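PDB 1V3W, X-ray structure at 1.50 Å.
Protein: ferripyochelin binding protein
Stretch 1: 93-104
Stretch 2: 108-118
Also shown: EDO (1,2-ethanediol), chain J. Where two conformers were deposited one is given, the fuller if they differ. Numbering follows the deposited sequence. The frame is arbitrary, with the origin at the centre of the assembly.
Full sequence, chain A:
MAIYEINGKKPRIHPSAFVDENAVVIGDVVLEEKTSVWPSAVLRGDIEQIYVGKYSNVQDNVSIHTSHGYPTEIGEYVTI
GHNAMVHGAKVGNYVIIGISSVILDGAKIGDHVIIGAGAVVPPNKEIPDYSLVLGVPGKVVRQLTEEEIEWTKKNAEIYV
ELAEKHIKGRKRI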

# COMPACT_ATOMS: atom_id res chain seq x y z
N ASN A 93 3.11 -9.87 -21.56
CA ASN A 93 2.73 -11.18 -21.05
C ASN A 93 3.83 -11.82 -20.22
O ASN A 93 5.02 -11.59 -20.46
CB ASN A 93 2.37 -12.10 -22.22
CG ASN A 93 1.30 -11.51 -23.13
OD1 ASN A 93 0.29 -11.00 -22.65
ND2 ASN A 93 1.52 -11.59 -24.44
N TYR A 94 3.43 -12.62 -19.23
CA TYR A 94 4.37 -13.31 -18.35
C TYR A 94 5.30 -12.32 -17.66
O TYR A 94 6.52 -12.41 -17.75
CB TYR A 94 5.20 -14.32 -19.16
CG TYR A 94 4.35 -15.26 -19.97
CD1 TYR A 94 3.75 -16.38 -19.39
CD2 TYR A 94 4.11 -15.01 -21.32
CE1 TYR A 94 2.92 -17.21 -20.13
CE2 TYR A 94 3.27 -15.84 -22.07
CZ TYR A 94 2.68 -16.93 -21.46
OH TYR A 94 1.82 -17.73 -22.18
N VAL A 95 4.69 -11.36 -16.97
CA VAL A 95 5.44 -10.33 -16.27
C VAL A 95 5.15 -10.39 -14.78
O VAL A 95 3.99 -10.48 -14.38
CB VAL A 95 5.07 -8.92 -16.76
CG1 VAL A 95 5.83 -7.86 -15.96
CG2 VAL A 95 5.40 -8.79 -18.25
N ILE A 96 6.20 -10.37 -13.98
CA ILE A 96 6.05 -10.36 -12.54
C ILE A 96 6.38 -8.96 -12.06
O ILE A 96 7.53 -8.51 -12.15
CB ILE A 96 6.99 -11.37 -11.84
CG1 ILE A 96 6.58 -12.80 -12.20
CG2 ILE A 96 6.94 -11.17 -10.32
CD1 ILE A 96 7.45 -13.87 -11.58
N ILE A 97 5.36 -8.25 -11.59
CA ILE A 97 5.54 -6.90 -11.07
C ILE A 97 5.81 -7.09 -9.58
O ILE A 97 4.94 -7.51 -8.82
CB ILE A 97 4.27 -6.05 -11.29
CG1 ILE A 97 4.05 -5.85 -12.79
CG2 ILE A 97 4.41 -4.70 -10.59
CD1 ILE A 97 5.18 -5.13 -13.51
N GLY A 98 7.05 -6.78 -9.18
CA GLY A 98 7.45 -6.94 -7.80
C GLY A 98 6.61 -6.31 -6.72
O GLY A 98 5.92 -5.31 -6.93
N ILE A 99 6.68 -6.91 -5.54
CA ILE A 99 5.96 -6.42 -4.38
C ILE A 99 6.37 -4.99 -4.10
O ILE A 99 7.56 -4.65 -4.08
CB ILE A 99 6.26 -7.31 -3.16
CG1 ILE A 99 5.64 -8.69 -3.37
CG2 ILE A 99 5.72 -6.66 -1.89
CD1 ILE A 99 6.09 -9.72 -2.37
N SER A 100 5.37 -4.14 -3.91
CA SER A 100 5.58 -2.74 -3.61
C SER A 100 6.39 -1.99 -4.66
O SER A 100 7.07 -1.02 -4.34
CB SER A 100 6.24 -2.60 -2.24
OG SER A 100 5.94 -1.34 -1.66
N SER A 101 6.34 -2.44 -5.91
CA SER A 101 7.06 -1.75 -6.97
C SER A 101 6.12 -0.71 -7.57
O SER A 101 4.95 -0.63 -7.20
CB SER A 101 7.53 -2.73 -8.05
OG SER A 101 6.44 -3.32 -8.73
N VAL A 102 6.64 0.10 -8.49
CA VAL A 102 5.85 1.14 -9.14
C VAL A 102 6.16 1.18 -10.63
O VAL A 102 7.33 1.16 -11.02
CB VAL A 102 6.16 2.54 -8.55
CG1 VAL A 102 5.28 3.59 -9.21
CG2 VAL A 102 5.96 2.53 -7.04
N ILE A 103 5.12 1.22 -11.45
CA ILE A 103 5.28 1.29 -12.90
C ILE A 103 4.58 2.58 -13.30
O ILE A 103 3.37 2.71 -13.11
CB ILE A 103 4.61 0.11 -13.61
CG1 ILE A 103 5.06 -1.21 -12.96
CG2 ILE A 103 4.96 0.13 -15.09
CD1 ILE A 103 6.55 -1.45 -12.97
N LEU A 104 5.33 3.53 -13.84
CA LEU A 104 4.76 4.82 -14.20
C LEU A 104 4.25 4.98 -15.63
O LEU A 104 4.46 4.13 -16.50
CB LEU A 104 5.76 5.93 -13.83
CG LEU A 104 6.06 5.93 -12.33
CD1 LEU A 104 7.16 6.92 -12.00
CD2 LEU A 104 4.78 6.27 -11.56
N LYS A 108 6.57 0.84 -20.99
CA LYS A 108 6.21 -0.31 -21.80
C LYS A 108 7.06 -1.48 -21.32
O LYS A 108 8.27 -1.52 -21.56
CB LYS A 108 6.51 -0.04 -23.29
CG LYS A 108 5.82 -1.01 -24.25
CD LYS A 108 6.51 -1.07 -25.62
CE LYS A 108 5.81 -2.06 -26.55
NZ LYS A 108 5.13 -3.14 -25.78
N ILE A 109 6.44 -2.41 -20.60
CA ILE A 109 7.15 -3.57 -20.08
C ILE A 109 7.00 -4.73 -21.06
O ILE A 109 5.88 -5.12 -21.40
CB ILE A 109 6.60 -4.01 -18.71
CG1 ILE A 109 6.49 -2.80 -17.77
CG2 ILE A 109 7.52 -5.05 -18.10
CD1 ILE A 109 7.80 -2.07 -17.54
N GLY A 110 8.12 -5.28 -21.50
CA GLY A 110 8.09 -6.39 -22.44
C GLY A 110 7.60 -7.69 -21.81
O GLY A 110 7.16 -7.71 -20.67
N ASP A 111 7.69 -8.77 -22.58
CA ASP A 111 7.25 -10.08 -22.10
C ASP A 111 8.35 -10.81 -21.35
O ASP A 111 9.54 -10.60 -21.62
CB ASP A 111 6.78 -10.94 -23.28
CG ASP A 111 5.83 -10.20 -24.19
OD1 ASP A 111 4.92 -9.50 -23.69
OD2 ASP A 111 5.98 -10.34 -25.42
N HIS A 112 7.96 -11.67 -20.42
CA HIS A 112 8.91 -12.43 -19.62
C HIS A 112 9.88 -11.49 -18.93
O HIS A 112 11.09 -11.55 -19.13
CB HIS A 112 9.66 -13.43 -20.50
CG HIS A 112 8.81 -14.55 -21.00
ND1 HIS A 112 8.24 -15.49 -20.16
CD2 HIS A 112 8.43 -14.89 -22.26
CE1 HIS A 112 7.54 -16.35 -20.88
NE2 HIS A 112 7.64 -16.01 -22.15
N VAL A 113 9.32 -10.62 -18.10
CA VAL A 113 10.10 -9.64 -17.35
C VAL A 113 9.78 -9.75 -15.87
O VAL A 113 8.66 -10.06 -15.48
CB VAL A 113 9.77 -8.20 -17.82
CG1 VAL A 113 10.34 -7.17 -16.85
CG2 VAL A 113 10.34 -7.97 -19.21
N ILE A 114 10.79 -9.51 -15.04
CA ILE A 114 10.59 -9.51 -13.60
C ILE A 114 11.04 -8.16 -13.10
O ILE A 114 12.17 -7.74 -13.37
CB ILE A 114 11.41 -10.61 -12.89
CG1 ILE A 114 10.87 -11.99 -13.28
CG2 ILE A 114 11.32 -10.43 -11.37
CD1 ILE A 114 11.62 -13.15 -12.65
N ILE A 115 10.14 -7.46 -12.43
CA ILE A 115 10.45 -6.16 -11.85
C ILE A 115 10.68 -6.47 -10.37
O ILE A 115 9.82 -7.04 -9.71
CB ILE A 115 9.27 -5.18 -11.98
CG1 ILE A 115 8.88 -5.01 -13.45
CG2 ILE A 115 9.64 -3.84 -11.36
CD1 ILE A 115 9.97 -4.45 -14.34
N GLY A 116 11.86 -6.11 -9.87
CA GLY A 116 12.17 -6.39 -8.48
C GLY A 116 11.29 -5.65 -7.48
O GLY A 116 10.70 -4.62 -7.79
N ALA A 117 11.22 -6.20 -6.27
CA ALA A 117 10.44 -5.59 -5.20
C ALA A 117 10.95 -4.18 -4.93
O ALA A 117 12.16 -3.96 -4.84
CB ALA A 117 10.54 -6.43 -3.93
N GLY A 118 10.03 -3.23 -4.82
CA GLY A 118 10.41 -1.86 -4.54
C GLY A 118 11.00 -1.06 -5.69
O GLY A 118 11.33 0.12 -5.52
C1 EDO J . 8.86 1.72 -4.42
O1 EDO J . 10.04 1.78 -3.64
C2 EDO J . 7.54 1.21 -3.78
O2 EDO J . 7.86 0.41 -2.61

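Successive coils of a parallel β-structure illustrate how like residues stack on like. Here Val95, Ile96 and Ile97 lie beside Val113, Ile114 and Ile115, the strand axes 4.8 Å apart and nearly parallel, and 771 Å² is buried in all.

Backbone hydrogen bonds form the ladder. Ile96 bonds through both its polar atoms, N to Val113 O at 2.9 Å and O to Ile115 N at 2.8 Å. Beyond the strands, His112 N reaches Asn93 O (2.9 Å) and Gly118 N reaches Ile99 O (2.9 Å). One side chain joins in: Asp111 OD1 accepts from Asn93 N at 2.8 Å.

Apolar packing follows the alternation of the strands. On the buried face, Ile97 CD1 meets Ile115 CG1 at 3.7 Å and Val95 CG1 meets Ile109 CG2 at 3.9 Å; branched side chains fill this interior without needing polar partners. Ile96 and Ile114, on the other face, share the same m,t rotamer, and Ile96 CB lies 4.2 Å from Ile114 CG1.

The rings of Tyr94 and His112 run near parallel (10°) but slid apart, with Tyr94 CD2 over one face of the imidazole.

Glycine suits position 98, since a CB would clash with Ile115 O. A type II turn begins there, closed by Ser101 N to Gly98 O (3.1 Å), and Ser101 OG also donates to Gly98 O at 2.7 Å; position 118 favours glycine for a different reason, its positive phi (75°).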